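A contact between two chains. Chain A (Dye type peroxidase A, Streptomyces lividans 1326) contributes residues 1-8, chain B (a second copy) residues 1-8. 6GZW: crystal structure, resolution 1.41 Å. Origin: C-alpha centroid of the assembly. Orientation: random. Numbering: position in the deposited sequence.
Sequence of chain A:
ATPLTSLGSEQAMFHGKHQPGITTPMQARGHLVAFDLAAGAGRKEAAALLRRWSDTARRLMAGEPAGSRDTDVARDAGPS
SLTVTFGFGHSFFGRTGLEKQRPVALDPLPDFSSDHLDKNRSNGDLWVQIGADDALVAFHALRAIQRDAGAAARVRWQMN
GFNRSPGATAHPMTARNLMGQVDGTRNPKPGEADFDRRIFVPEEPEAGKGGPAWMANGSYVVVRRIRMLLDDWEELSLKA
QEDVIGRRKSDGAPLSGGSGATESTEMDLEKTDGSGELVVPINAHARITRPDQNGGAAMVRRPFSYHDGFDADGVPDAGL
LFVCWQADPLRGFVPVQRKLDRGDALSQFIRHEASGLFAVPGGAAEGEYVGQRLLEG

Chain A (1-8) ATPLTSLG
Chain B 1-8: ATPLTSLG

Two backbone hydrogen bonds, related by an approximate twofold, tie these segments together. Leu B4 N donates to Thr A2 O at 2.8 Å with an N-H...O angle of 177°, and Leu A4 N donates to Thr B2 O at 2.8 Å and 171°. The pair encloses a single bridge of the antiparallel kind, with Pro A3 facing Pro B3 at its centre, their CA atoms 4.3 Å apart. The CA atoms of Leu A4 and Leu B4 come nearer still, at 3.6 Å, and Leu A4 N lies 3.2 Å from Leu B4 N; both are donors, so this proximity is not a bond, and each amide spends its hydrogen on the opposite carbonyl. Proline suits the central position because its own nitrogen has no hydrogen to give and the bridge asks for none. Each carbonyl also receives a CA-H...O contact: Pro B3 CA to Thr A2 O is 3.6 Å, and Pro A3 CA to Thr B2 O is 3.5 Å.

Water completes the polar pattern. Water 1 donates to Thr A2 O at 2.8 Å and accepts from Thr B5 N at 3.2 Å; water 2 donates to Thr B2 O at 2.7 Å and accepts from Thr A5 N at 3.2 Å. Each carbonyl at position 2 thus serves an amide and a water, and each water links the two chains.

To build either segment, keep residues 2 and 3 extended, with phi/psi of -55/122 and -80/156 in chain A and -87/119 and -75/151 in chain B, and give the proline rings a C-gamma endo pucker. Leu A4 (-57/-36) and Thr A5 (-60/-18), and likewise Leu B4 (-52/-40) and Thr B5 (-60/-16), are the central residues of type I turns from Pro A3 to Ser A6 and from Pro B3 to Ser B6. The turns close with Ser A6 N to Pro A3 O and Ser B6 N to Pro B3 O at 3.0 Å. Serine, with chi1 p, folds its hydroxyl back onto the same acceptor: Ser A6 OG donates to Pro A3 O at 2.7 Å and Ser B6 OG to Pro B3 O at 2.8 Å. Residues 6 to 8 are helical and lead into a longer helix.

The apolar contact rests on leucine. Leu A4 and Leu B4, both t,p, leave their backbones sideways and together account for the greatest share of the 416 Å² buried between the stretches. Their CD1 atoms meet at 4.0 Å, and Leu A4 CD1 also reaches Leu B7 CB at 4.2 Å. Leu A7 and Leu B7, both t,t, point toward the partner and are buried in the assembly; Leu A7 CD1 touches Leu B7 CD1 at 4.0 Å, a methyl-to-methyl contact suited to branched side chains with no polar group to satisfy. Thr A2 CG2 packs 3.9 Å from Leu B4 CD2, and Thr B2 CG2 lies 4.1 Å from Leu A4 CD2; threonine, chi1 m, offers a methyl here while remaining exposed. The CA-to-CB bonds of Thr A5 and Thr B5, chi1 p, point away, and these side chains make no contact with the other stretch.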

ATOM      1  N   ALA A   1       6.144 -11.272 -26.221  1.00 30.28           N
ATOM      2  CA  ALA A   1       5.862 -11.479 -24.743  1.00 29.44           C
ATOM      3  C   ALA A   1       5.997 -10.165 -23.981  1.00 27.31           C
ATOM      4  O   ALA A   1       7.059  -9.551 -24.024  1.00 27.42           O
ATOM      5  CB  ALA A   1       6.796 -12.510 -24.139  1.00 31.00           C
ATOM      6  N   THR A   2       4.928  -9.754 -23.291  1.00 25.23           N
ATOM      7  CA  THR A   2       4.868  -8.444 -22.623  1.00 23.31           C
ATOM      8  C   THR A   2       6.072  -8.296 -21.673  1.00 20.51           C
ATOM      9  O   THR A   2       6.248  -9.140 -20.798  1.00 18.40           O
ATOM     10  CB  THR A   2       3.558  -8.268 -21.828  1.00 23.68           C
ATOM     11  OG1 THR A   2       2.431  -8.628 -22.652  1.00 26.53           O
ATOM     12  CG2 THR A   2       3.402  -6.826 -21.361  1.00 23.28           C
ATOM     13  N   PRO A   3       6.909  -7.255 -21.864  1.00 18.36           N
ATOM     14  CA  PRO A   3       8.067  -7.165 -20.976  1.00 18.20           C
ATOM     15  C   PRO A   3       7.733  -6.557 -19.581  1.00 17.27           C
ATOM     16  O   PRO A   3       6.756  -5.823 -19.441  1.00 16.67           O
ATOM     17  CB  PRO A   3       9.018  -6.238 -21.748  1.00 18.26           C
ATOM     18  CG  PRO A   3       8.126  -5.348 -22.500  1.00 18.40           C
ATOM     19  CD  PRO A   3       6.887  -6.131 -22.835  1.00 18.46           C
ATOM     20  N   LEU A   4       8.548  -6.879 -18.575  1.00 16.04           N
ATOM     21  CA  LEU A   4       8.361  -6.338 -17.223  1.00 16.51           C
ATOM     22  C   LEU A   4       8.369  -4.794 -17.219  1.00 15.71           C
ATOM     23  O   LEU A   4       7.598  -4.144 -16.486  1.00 14.13           O
ATOM     24  CB  LEU A   4       9.425  -6.898 -16.261  1.00 17.36           C
ATOM     25  CG  LEU A   4       9.353  -6.487 -14.777  1.00 18.69           C
ATOM     26  CD1 LEU A   4       7.991  -6.801 -14.165  1.00 19.48           C
ATOM     27  CD2 LEU A   4      10.477  -7.141 -13.984  1.00 19.27           C
ATOM     28  N   THR A   5       9.196  -4.206 -18.077  1.00 15.97           N
ATOM     29  CA  THR A   5       9.281  -2.740 -18.160  1.00 16.21           C
ATOM     30  C   THR A   5       7.955  -2.063 -18.540  1.00 16.00           C
ATOM     31  O   THR A   5       7.804  -0.844 -18.359  1.00 15.57           O
ATOM     32  CB  THR A   5      10.353  -2.293 -19.178  1.00 18.35           C
ATOM     33  OG1 THR A   5      10.099  -2.941 -20.428  1.00 19.18           O
ATOM     34  CG2 THR A   5      11.764  -2.625 -18.676  1.00 18.57           C
ATOM     35  N   SER A   6       6.995  -2.812 -19.094  1.00 15.04           N
ATOM     36  CA  SER A   6       5.661  -2.247 -19.367  1.00 14.99           C
ATOM     37  C   SER A   6       4.943  -1.690 -18.131  1.00 14.18           C
ATOM     38  O   SER A   6       4.121  -0.784 -18.241  1.00 15.03           O
ATOM     39  CB  SER A   6       4.742  -3.271 -20.071  1.00 15.81           C
ATOM     40  OG  SER A   6       4.506  -4.368 -19.228  1.00 17.24           O
ATOM     41  N   LEU A   7       5.232  -2.249 -16.964  1.00 14.80           N
ATOM     42  CA  LEU A   7       4.635  -1.732 -15.723  1.00 14.45           C
ATOM     43  C   LEU A   7       4.934  -0.240 -15.557  1.00 13.75           C
ATOM     44  O   LEU A   7       4.027   0.554 -15.278  1.00 13.63           O
ATOM     45  CB  LEU A   7       5.128  -2.544 -14.530  1.00 14.69           C
ATOM     46  CG  LEU A   7       4.502  -2.188 -13.172  1.00 15.11           C
ATOM     47  CD1 LEU A   7       4.470  -3.393 -12.248  1.00 15.61           C
ATOM     48  CD2 LEU A   7       5.240  -1.065 -12.465  1.00 14.67           C
ATOM     49  N   GLY A   8       6.200   0.130 -15.737  1.00 13.62           N
ATOM     50  CA  GLY A   8       6.614   1.535 -15.682  1.00 14.33           C
ATOM     51  C   GLY A   8       6.353   2.350 -16.933  1.00 14.76           C
ATOM     52  O   GLY A   8       6.045   3.553 -16.825  1.00 13.82           O
TER
ATOM     53  N   ALA B   1      15.292 -10.667 -22.471  1.00 34.84           N
ATOM     54  CA  ALA B   1      14.189  -9.773 -21.983  1.00 33.26           C
ATOM     55  C   ALA B   1      13.516 -10.386 -20.749  1.00 31.62           C
ATOM     56  O   ALA B   1      13.277 -11.608 -20.716  1.00 32.71           O
ATOM     57  CB  ALA B   1      13.160  -9.548 -23.081  1.00 33.68           C
ATOM     58  N   THR B   2      13.248  -9.568 -19.723  1.00 28.12           N
ATOM     59  CA  THR B   2      12.506 -10.076 -18.552  1.00 24.97           C
ATOM     60  C   THR B   2      11.005  -9.937 -18.805  1.00 21.30           C
ATOM     61  O   THR B   2      10.499  -8.840 -19.016  1.00 19.10           O
ATOM     62  CB  THR B   2      12.914  -9.385 -17.236  1.00 25.33           C
ATOM     63  OG1 THR B   2      14.335  -9.386 -17.123  1.00 25.58           O
ATOM     64  CG2 THR B   2      12.360 -10.144 -16.048  1.00 25.66           C
ATOM     65  N   PRO B   3      10.273 -11.057 -18.820  1.00 20.08           N
ATOM     66  CA  PRO B   3       8.840 -10.925 -19.079  1.00 18.37           C
ATOM     67  C   PRO B   3       8.060 -10.360 -17.862  1.00 16.97           C
ATOM     68  O   PRO B   3       8.456 -10.583 -16.707  1.00 15.72           O
ATOM     69  CB  PRO B   3       8.421 -12.360 -19.367  1.00 18.59           C
ATOM     70  CG  PRO B   3       9.347 -13.181 -18.543  1.00 19.24           C
ATOM     71  CD  PRO B   3      10.668 -12.461 -18.596  1.00 20.13           C
ATOM     72  N   LEU B   4       6.968  -9.661 -18.138  1.00 16.64           N
ATOM     73  CA  LEU B   4       6.077  -9.130 -17.083  1.00 16.05           C
ATOM     74  C   LEU B   4       5.655 -10.216 -16.091  1.00 15.59           C
ATOM     75  O   LEU B   4       5.646 -10.006 -14.891  1.00 14.53           O
ATOM     76  CB  LEU B   4       4.832  -8.491 -17.729  1.00 17.05           C
ATOM     77  CG  LEU B   4       3.763  -7.909 -16.780  1.00 17.76           C
ATOM     78  CD1 LEU B   4       4.375  -6.819 -15.907  1.00 17.84           C
ATOM     79  CD2 LEU B   4       2.588  -7.332 -17.569  1.00 18.49           C
ATOM     80  N   THR B   5       5.367 -11.401 -16.607  1.00 16.03           N
ATOM     81  CA  THR B   5       4.937 -12.520 -15.770  1.00 15.69           C
ATOM     82  C   THR B   5       5.950 -12.944 -14.717  1.00 14.70           C
ATOM     83  O   THR B   5       5.587 -13.665 -13.803  1.00 13.99           O
ATOM     84  CB  THR B   5       4.572 -13.776 -16.605  1.00 15.93           C
ATOM     85  OG1 THR B   5       5.697 -14.155 -17.403  1.00 15.48           O
ATOM     86  CG2 THR B   5       3.363 -13.525 -17.492  1.00 16.69           C
ATOM     87  N   SER B   6       7.214 -12.530 -14.832  1.00 15.15           N
ATOM     88  CA  SER B   6       8.220 -12.848 -13.809  1.00 14.92           C
ATOM     89  C   SER B   6       7.907 -12.244 -12.439  1.00 14.50           C
ATOM     90  O   SER B   6       8.333 -12.782 -11.422  1.00 14.68           O
ATOM     91  CB  SER B   6       9.616 -12.425 -14.223  1.00 15.02           C
ATOM     92  OG  SER B   6       9.740 -11.009 -14.222  1.00 15.82           O
ATOM     93  N   LEU B   7       7.151 -11.152 -12.420  1.00 13.63           N
ATOM     94  CA  LEU B   7       6.727 -10.536 -11.168  1.00 13.77           C
ATOM     95  C   LEU B   7       5.948 -11.531 -10.321  1.00 12.88           C
ATOM     96  O   LEU B   7       6.250 -11.728  -9.150  1.00 12.72           O
ATOM     97  CB  LEU B   7       5.924  -9.259 -11.437  1.00 13.54           C
ATOM     98  CG  LEU B   7       5.551  -8.401 -10.207  1.00 13.64           C
ATOM     99  CD1 LEU B   7       5.458  -6.932 -10.610  1.00 14.40           C
ATOM    100  CD2 LEU B   7       4.270  -8.860  -9.565  1.00 13.66           C
ATOM    101  N   GLY B   8       4.971 -12.179 -10.927  1.00 12.88           N
ATOM    102  CA  GLY B   8       4.252 -13.237 -10.247  1.00 12.33           C
ATOM    103  C   GLY B   8       4.920 -14.580 -10.088  1.00 12.60           C
ATOM    104  O   GLY B   8       4.715 -15.254  -9.070  1.00 12.32           O
TER
HETATM  105  O   HOH W   1       4.915 -11.364 -19.813  1.00 22.98           O
HETATM  106  O   HOH W   2      11.385  -6.284 -19.010  1.00 21.76           O